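Local coordinates for fucolectin-related protein (Streptococcus pneumoniae, PDB 2WMF) that probably hydrolyses glycosidic bonds in host blood-group carbohydrate antigens, as the catalytic module of a family 98 glycoside hydrolase, at residues M29-N34 against V142-L147; H162-L167 against F197-K202. All coordinates share one frame; numbering follows the deposited sequence.

Interaction 1: residues M29-N34 against V142-L147; sequences MRTTIN and VLKGVL
Arg30 reaches across to the backbone of Leu143, while the side chain of Lys144 runs back over the backbone of Arg30. The arginine chain is extended from CG to NE. This carries the guanidinium group to the start of strand 143-149. There NH1 of Arg30 donates to the carbonyl O of Leu143 at 2.9 Å. The bond is bent, with an N-H...O angle of 143°. The oxygen lies at the edge of the guanidinium group, somewhat out of its plane. CD of Arg30 also passes 3.3 Å from the same O of Leu143.

Lys144 bends at both chi2 and chi4. CD of Lys144 packs on CB of Arg30 at 3.7 Å. CE of Lys144 lies 3.5 Å from the backbone O of Arg30. The fold in the chain turns NZ back to the O of Val142, which it meets from above the carbonyl plane. Thr31 and Lys144 cross at about a right angle, with OG1 of Thr31 3.6 Å from CB of Lys144. One water joins the same two residues. It lies 2.7 Å from OG1 of Thr31 and donates to the backbone O of Lys144.

The guanidinium group has further partners. NH1 also hydrogen-bonds to O of Tyr140, NH2 to O of Phe137 in the last turn of helix 130-139, and NE to O of Tyr173 just after helix 159-172. Arg30 thus ties the segment leading to strand 39-45 to the N-terminal end of strand 143-149, where Lys144 pairs through its backbone with Val115 and His176 of the flanking barrel strands.

Interaction 2: residues H162-L167 against F197-K202; sequences HSAKYL and FEASQK
Ala199 lies against Ala164 and Leu167, and it has the most surface buried of the three. CB of Ala199 points at helix 159-172 and touches CB of Ala164 at 3.7 Å. The axes of 162-167 and 197-202 approach to 9.3 Å and run in broadly the same direction, at 24°. The CA atoms of Ala164 and Ala199 can come to 5.6 Å because both side chains are small.

Leu167 lies about one turn further along from Ala164. Its CG is anti to the backbone N, with chi1 at 173°, and its branch CD2 extends to the other helix. CD2 of Leu167 lies 4.0 Å from CB of Ala199 and 3.7 Å from the backbone O of Ala199. The methyl therefore covers both the side chain and the carbonyl of one residue. Ser200 is only grazed, and its OG is hydrogen-bonded to O of Phe196 within its own helix.

Thr195 and Phe196 lie on Ala164 and Tyr203 on Leu167, so helix 194-203 also meets helix 159-172 before and after 197-202. All four touching residues are buried. The contact rests on van der Waals and hydrophobic packing of methyl groups, one also lying on a backbone carbonyl, and lacks the directionality of a hydrogen bond.

Overall arrangement
Both interactions belong to the eight-stranded parallel barrel with surrounding helices, a (beta/alpha)8 fold. Strand 143-149 of interaction 1 is followed in the chain by helix 159-172 of interaction 2. Their centres are 16 Å apart, and their nearest atoms are about 5 Å apart without touching. Interaction 1 mixes a hydrogen bond and a water with aliphatic packing. Interaction 2 is apolar and joins helices of the outer layer. Strand 176-180 lies beside both: Lys144 pairs with His176 through its backbone, and Leu167 packs on Phe177. Interaction 1 sits at the N-terminal end of the barrel strands, so it is probably far from the catalytic site, which in (beta/alpha)8 enzymes lies at their C-terminal ends.

Interaction 1: residues M29-N34 against V142-L147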
ATOM      1  N   MET A  29       3.475  18.173 -16.480  1.00 16.49           N
ATOM      2  CA  MET A  29       3.445  17.595 -15.155  1.00 15.00           C
ATOM      3  C   MET A  29       4.881  17.424 -14.645  1.00 14.05           C
ATOM      4  O   MET A  29       5.816  17.020 -15.381  1.00 14.33           O
ATOM      5  CB  MET A  29       2.684  16.282 -15.173  1.00 15.15           C
ATOM      6  CG  MET A  29       1.222  16.404 -15.561  1.00 15.83           C
ATOM      7  SD  MET A  29       0.248  17.390 -14.422  1.00 16.23           S
ATOM      8  CE  MET A  29       0.368  16.423 -12.896  1.00 15.10           C
ATOM      9  N   ARG A  30       5.053  17.739 -13.368  1.00 11.14           N
ATOM     10  CA  ARG A  30       6.345  17.596 -12.715  1.00 10.94           C
ATOM     11  C   ARG A  30       6.758  16.148 -12.415  1.00 10.32           C
ATOM     12  O   ARG A  30       7.934  15.872 -12.256  1.00 12.28           O
ATOM     13  CB  ARG A  30       6.361  18.408 -11.414  1.00 10.29           C
ATOM     14  CG  ARG A  30       6.241  19.912 -11.634  1.00 11.23           C
ATOM     15  CD  ARG A  30       6.460  20.735 -10.319  1.00 10.73           C
ATOM     16  NE  ARG A  30       6.432  22.180 -10.611  1.00 12.16           N
ATOM     17  CZ  ARG A  30       7.197  23.105 -10.054  1.00 12.22           C
ATOM     18  NH1 ARG A  30       8.051  22.846  -9.102  1.00 11.74           N
ATOM     19  NH2 ARG A  30       7.124  24.346 -10.521  1.00 11.97           N
ATOM     20  N   THR A  31       5.751  15.289 -12.284  1.00 10.21           N
ATOM     21  CA  THR A  31       5.907  13.842 -12.087  1.00  9.53           C
ATOM     22  C   THR A  31       4.895  13.159 -12.997  1.00 10.11           C
ATOM     23  O   THR A  31       3.756  13.606 -13.069  1.00 10.10           O
ATOM     24  CB  THR A  31       5.624  13.431 -10.614  1.00  9.63           C
ATOM     25  OG1 THR A  31       6.343  14.293  -9.723  1.00 10.64           O
ATOM     26  CG2 THR A  31       5.990  11.935 -10.388  1.00 10.11           C
ATOM     27  N   THR A  32       5.321  12.114 -13.713  1.00 10.65           N
ATOM     28  CA  THR A  32       4.439  11.284 -14.500  1.00 10.23           C
ATOM     29  C   THR A  32       4.034  10.115 -13.588  1.00 10.09           C
ATOM     30  O   THR A  32       4.882   9.335 -13.155  1.00 10.64           O
ATOM     31  CB  THR A  32       5.130  10.780 -15.754  1.00 11.51           C
ATOM     32  OG1 THR A  32       5.415  11.907 -16.588  1.00 14.27           O
ATOM     33  CG2 THR A  32       4.276   9.801 -16.501  1.00 12.69           C
ATOM     34  N   ILE A  33       2.749  10.072 -13.258  1.00  9.52           N
ATOM     35  CA  ILE A  33       2.184   9.032 -12.382  1.00  8.73           C
ATOM     36  C   ILE A  33       1.037   8.366 -13.119  1.00  8.36           C
ATOM     37  O   ILE A  33       0.050   9.017 -13.470  1.00  9.83           O
ATOM     38  CB  ILE A  33       1.630   9.612 -11.040  1.00  8.31           C
ATOM     39  CG1 ILE A  33       2.686  10.456 -10.338  1.00  8.26           C
ATOM     40  CG2 ILE A  33       1.122   8.455 -10.165  1.00  9.35           C
ATOM     41  CD1 ILE A  33       2.204  11.191  -9.071  1.00  8.81           C
ATOM     42  N   ASN A  34       1.171   7.060 -13.369  1.00  8.91           N
ATOM     43  CA  ASN A  34       0.149   6.261 -14.005  1.00  9.73           C
ATOM     44  C   ASN A  34       0.558   4.797 -13.822  1.00  8.74           C
ATOM     45  O   ASN A  34       1.590   4.504 -13.215  1.00  8.88           O
ATOM     46  CB  ASN A  34      -0.034   6.596 -15.502  1.00 10.89           C
ATOM     47  CG  ASN A  34       1.249   6.463 -16.294  1.00 11.36           C
ATOM     48  OD1 ASN A  34       1.847   5.399 -16.307  1.00 11.53           O
ATOM     49  ND2 ASN A  34       1.656   7.549 -17.009  1.00 11.76           N
ATOM     50  N   VAL A 142      12.602  21.014  -8.001  1.00 12.35           N
ATOM     51  CA  VAL A 142      12.518  19.714  -7.262  1.00 11.63           C
ATOM     52  C   VAL A 142      11.218  19.565  -6.457  1.00 11.28           C
ATOM     53  O   VAL A 142      10.910  18.463  -6.020  1.00 10.79           O
ATOM     54  CB  VAL A 142      13.718  19.449  -6.314  1.00 12.54           C
ATOM     55  CG1 VAL A 142      15.038  19.324  -7.104  1.00 11.64           C
ATOM     56  CG2 VAL A 142      13.807  20.477  -5.232  1.00 12.81           C
ATOM     57  N   LEU A 143      10.482  20.648  -6.244  1.00 11.38           N
ATOM     58  CA  LEU A 143       9.244  20.576  -5.464  1.00 10.52           C
ATOM     59  C   LEU A 143       8.148  19.994  -6.361  1.00 11.11           C
ATOM     60  O   LEU A 143       7.639  20.665  -7.229  1.00 11.23           O
ATOM     61  CB  LEU A 143       8.851  21.935  -4.901  1.00 11.12           C
ATOM     62  CG  LEU A 143       7.561  21.961  -4.064  1.00 11.56           C
ATOM     63  CD1 LEU A 143       7.622  20.894  -2.916  1.00 12.38           C
ATOM     64  CD2 LEU A 143       7.186  23.371  -3.530  1.00 12.13           C
ATOM     65  N   LYS A 144       7.759  18.750  -6.083  1.00 10.30           N
ATOM     66  CA  LYS A 144       6.834  18.002  -6.923  1.00 10.02           C
ATOM     67  C   LYS A 144       5.394  18.040  -6.449  1.00  9.29           C
ATOM     68  O   LYS A 144       4.490  17.697  -7.205  1.00  9.62           O
ATOM     69  CB  LYS A 144       7.291  16.525  -7.069  1.00 10.44           C
ATOM     70  CG  LYS A 144       8.722  16.362  -7.588  1.00 11.72           C
ATOM     71  CD  LYS A 144       8.834  17.016  -8.976  1.00 15.68           C
ATOM     72  CE  LYS A 144      10.098  16.621  -9.668  1.00 20.31           C
ATOM     73  NZ  LYS A 144      11.161  16.925  -8.817  1.00 25.89           N
ATOM     74  N   GLY A 145       5.157  18.541  -5.247  1.00  9.36           N
ATOM     75  CA  GLY A 145       3.813  18.578  -4.692  1.00  9.44           C
ATOM     76  C   GLY A 145       3.817  18.601  -3.186  1.00  9.49           C
ATOM     77  O   GLY A 145       4.853  18.806  -2.536  1.00  9.57           O
ATOM     78  N   VAL A 146       2.627  18.369  -2.629  1.00  9.14           N
ATOM     79  CA  VAL A 146       2.426  18.461  -1.184  1.00  9.13           C
ATOM     80  C   VAL A 146       1.479  17.344  -0.717  1.00  9.07           C
ATOM     81  O   VAL A 146       0.736  16.791  -1.516  1.00  8.46           O
ATOM     82  CB  VAL A 146       1.878  19.830  -0.740  1.00  9.07           C
ATOM     83  CG1 VAL A 146       2.878  20.915  -1.136  1.00 10.17           C
ATOM     84  CG2 VAL A 146       0.473  20.128  -1.305  1.00 10.48           C
ATOM     85  N   LEU A 147       1.496  17.093   0.586  1.00  8.44           N
ATOM     86  CA  LEU A 147       0.688  16.060   1.222  1.00  8.65           C
ATOM     87  C   LEU A 147      -0.163  16.619   2.364  1.00  8.63           C
ATOM     88  O   LEU A 147       0.280  17.510   3.116  1.00  9.51           O
ATOM     89  CB  LEU A 147       1.564  14.975   1.795  1.00  9.81           C
ATOM     90  CG  LEU A 147       2.350  14.136   0.784  1.00  9.36           C
ATOM     91  CD1 LEU A 147       3.855  14.304   0.957  1.00 12.98           C
ATOM     92  CD2 LEU A 147       1.881  12.659   0.868  1.00 12.74           C
TER
HETATM   93  O   HOH W   1       4.377  16.105  -9.379  1.00 11.24           O

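Interaction 2: residues H162-L167 against F197-K202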
ATOM      1  N   HIS A 162      -9.565  23.960   2.273  1.00  8.62           N
ATOM      2  CA  HIS A 162      -8.148  24.334   2.258  1.00  9.59           C
ATOM      3  C   HIS A 162      -7.410  23.418   1.269  1.00  8.95           C
ATOM      4  O   HIS A 162      -6.513  23.849   0.576  1.00 10.28           O
ATOM      5  CB  HIS A 162      -7.504  24.275   3.628  1.00  9.49           C
ATOM      6  CG  HIS A 162      -7.936  25.367   4.548  1.00 10.08           C
ATOM      7  ND1 HIS A 162      -7.436  25.506   5.827  1.00 11.56           N
ATOM      8  CD2 HIS A 162      -8.823  26.368   4.369  1.00 10.85           C
ATOM      9  CE1 HIS A 162      -8.017  26.555   6.405  1.00 13.22           C
ATOM     10  NE2 HIS A 162      -8.849  27.106   5.533  1.00 12.28           N
ATOM     11  N   SER A 163      -7.746  22.136   1.286  1.00  9.23           N
ATOM     12  CA  SER A 163      -7.145  21.167   0.366  1.00  9.09           C
ATOM     13  C   SER A 163      -7.423  21.547  -1.089  1.00  9.94           C
ATOM     14  O   SER A 163      -6.525  21.488  -1.953  1.00  9.60           O
ATOM     15  CB  SER A 163      -7.630  19.724   0.696  1.00  9.66           C
ATOM     16  OG  SER A 163      -7.148  19.278   1.966  1.00  9.59           O
ATOM     17  N   ALA A 164      -8.648  21.985  -1.346  1.00  9.91           N
ATOM     18  CA  ALA A 164      -9.068  22.438  -2.686  1.00 11.02           C
ATOM     19  C   ALA A 164      -8.202  23.614  -3.160  1.00 11.41           C
ATOM     20  O   ALA A 164      -7.786  23.659  -4.327  1.00 11.70           O
ATOM     21  CB  ALA A 164     -10.569  22.803  -2.680  1.00 10.71           C
ATOM     22  N   LYS A 165      -7.902  24.539  -2.254  1.00 13.12           N
ATOM     23  CA  LYS A 165      -7.089  25.702  -2.645  1.00 13.24           C
ATOM     24  C   LYS A 165      -5.667  25.259  -2.956  1.00 12.63           C
ATOM     25  O   LYS A 165      -5.066  25.706  -3.943  1.00 13.59           O
ATOM     26  CB  LYS A 165      -7.080  26.763  -1.558  1.00 15.46           C
ATOM     27  CG  LYS A 165      -6.316  28.009  -1.963  1.00 18.77           C
ATOM     28  CD  LYS A 165      -7.035  28.882  -3.037  1.00 24.65           C
ATOM     29  CE  LYS A 165      -6.032  29.629  -3.870  1.00 26.43           C
ATOM     30  NZ  LYS A 165      -5.395  28.613  -4.779  1.00 28.98           N
ATOM     31  N   TYR A 166      -5.105  24.386  -2.132  1.00 11.11           N
ATOM     32  CA  TYR A 166      -3.752  23.908  -2.427  1.00 10.90           C
ATOM     33  C   TYR A 166      -3.702  23.090  -3.724  1.00 11.40           C
ATOM     34  O   TYR A 166      -2.736  23.217  -4.514  1.00 10.56           O
ATOM     35  CB  TYR A 166      -3.194  23.073  -1.290  1.00 11.09           C
ATOM     36  CG  TYR A 166      -2.882  23.817   0.006  1.00  9.75           C
ATOM     37  CD1 TYR A 166      -2.037  24.953   0.032  1.00 11.28           C
ATOM     38  CD2 TYR A 166      -3.397  23.353   1.198  1.00 11.19           C
ATOM     39  CE1 TYR A 166      -1.750  25.588   1.239  1.00 10.02           C
ATOM     40  CE2 TYR A 166      -3.101  23.942   2.379  1.00 11.73           C
ATOM     41  CZ  TYR A 166      -2.295  25.072   2.419  1.00 12.85           C
ATOM     42  OH  TYR A 166      -2.032  25.639   3.650  1.00 12.89           O
ATOM     43  N   LEU A 167      -4.738  22.289  -3.963  1.00 10.40           N
ATOM     44  CA  LEU A 167      -4.832  21.523  -5.213  1.00 10.64           C
ATOM     45  C   LEU A 167      -4.786  22.483  -6.439  1.00 11.28           C
ATOM     46  O   LEU A 167      -4.139  22.188  -7.442  1.00 10.33           O
ATOM     47  CB  LEU A 167      -6.101  20.663  -5.186  1.00 10.20           C
ATOM     48  CG  LEU A 167      -6.481  19.901  -6.472  1.00  8.87           C
ATOM     49  CD1 LEU A 167      -5.357  18.954  -6.949  1.00 10.00           C
ATOM     50  CD2 LEU A 167      -7.832  19.156  -6.229  1.00 11.11           C
ATOM     51  N   PHE A 197     -15.329  18.844  -4.002  1.00  9.65           N
ATOM     52  CA  PHE A 197     -15.930  18.120  -5.131  1.00 10.53           C
ATOM     53  C   PHE A 197     -15.705  18.870  -6.456  1.00 11.16           C
ATOM     54  O   PHE A 197     -15.263  18.273  -7.469  1.00 11.21           O
ATOM     55  CB  PHE A 197     -17.395  17.813  -4.853  1.00 11.40           C
ATOM     56  CG  PHE A 197     -18.095  17.075  -5.959  1.00 10.79           C
ATOM     57  CD1 PHE A 197     -17.698  15.794  -6.335  1.00 12.70           C
ATOM     58  CD2 PHE A 197     -19.204  17.626  -6.592  1.00 13.42           C
ATOM     59  CE1 PHE A 197     -18.359  15.117  -7.335  1.00 13.51           C
ATOM     60  CE2 PHE A 197     -19.874  16.938  -7.583  1.00 13.08           C
ATOM     61  CZ  PHE A 197     -19.460  15.684  -7.948  1.00 12.65           C
ATOM     62  N   GLU A 198     -15.968  20.175  -6.452  1.00 12.05           N
ATOM     63  CA  GLU A 198     -15.718  21.017  -7.614  1.00 11.60           C
ATOM     64  C   GLU A 198     -14.226  21.007  -8.005  1.00 11.04           C
ATOM     65  O   GLU A 198     -13.872  20.864  -9.201  1.00 11.73           O
ATOM     66  CB  GLU A 198     -16.206  22.445  -7.376  1.00 12.32           C
ATOM     67  CG  GLU A 198     -15.724  23.453  -8.376  1.00 15.32           C
ATOM     68  CD  GLU A 198     -16.430  23.400  -9.703  1.00 22.01           C
ATOM     69  OE1 GLU A 198     -15.999  24.161 -10.618  1.00 28.07           O
ATOM     70  OE2 GLU A 198     -17.425  22.660  -9.852  1.00 24.57           O
ATOM     71  N   ALA A 199     -13.344  21.202  -7.025  1.00 10.65           N
ATOM     72  CA  ALA A 199     -11.882  21.168  -7.312  1.00 10.00           C
ATOM     73  C   ALA A 199     -11.426  19.824  -7.878  1.00 10.54           C
ATOM     74  O   ALA A 199     -10.535  19.769  -8.737  1.00 10.64           O
ATOM     75  CB  ALA A 199     -11.067  21.558  -6.078  1.00 10.30           C
ATOM     76  N   SER A 200     -12.009  18.740  -7.364  1.00 10.49           N
ATOM     77  CA  SER A 200     -11.666  17.398  -7.862  1.00 10.89           C
ATOM     78  C   SER A 200     -12.065  17.213  -9.337  1.00 11.00           C
ATOM     79  O   SER A 200     -11.323  16.661 -10.155  1.00 11.59           O
ATOM     80  CB  SER A 200     -12.284  16.302  -6.986  1.00 10.74           C
ATOM     81  OG  SER A 200     -11.733  16.379  -5.673  1.00 10.66           O
ATOM     82  N   GLN A 201     -13.242  17.693  -9.675  1.00 12.73           N
ATOM     83  CA  GLN A 201     -13.719  17.605 -11.038  1.00 13.19           C
ATOM     84  C   GLN A 201     -12.839  18.418 -12.005  1.00 13.08           C
ATOM     85  O   GLN A 201     -12.645  18.024 -13.186  1.00 13.60           O
ATOM     86  CB  GLN A 201     -15.155  18.113 -11.109  1.00 13.26           C
ATOM     87  CG  GLN A 201     -16.153  17.189 -10.489  1.00 14.16           C
ATOM     88  CD  GLN A 201     -17.550  17.761 -10.515  1.00 17.89           C
ATOM     89  OE1 GLN A 201     -17.893  18.674  -9.738  1.00 23.92           O
ATOM     90  NE2 GLN A 201     -18.363  17.219 -11.357  1.00 21.94           N
ATOM     91  N   LYS A 202     -12.305  19.540 -11.538  1.00 12.99           N
ATOM     92  CA  LYS A 202     -11.458  20.391 -12.400  1.00 14.40           C
ATOM     93  C   LYS A 202     -10.023  19.866 -12.473  1.00 13.66           C
ATOM     94  O   LYS A 202      -9.399  19.824 -13.540  1.00 13.75           O
ATOM     95  CB  LYS A 202     -11.388  21.831 -11.871  1.00 16.36           C
ATOM     96  CG  LYS A 202     -12.636  22.682 -11.943  1.00 19.37           C
ATOM     97  CD  LYS A 202     -12.324  24.019 -11.282  1.00 20.57           C
ATOM     98  CE  LYS A 202     -13.346  25.106 -11.608  1.00 26.19           C
ATOM     99  NZ  LYS A 202     -13.896  25.774 -10.359  1.00 29.33           N
TER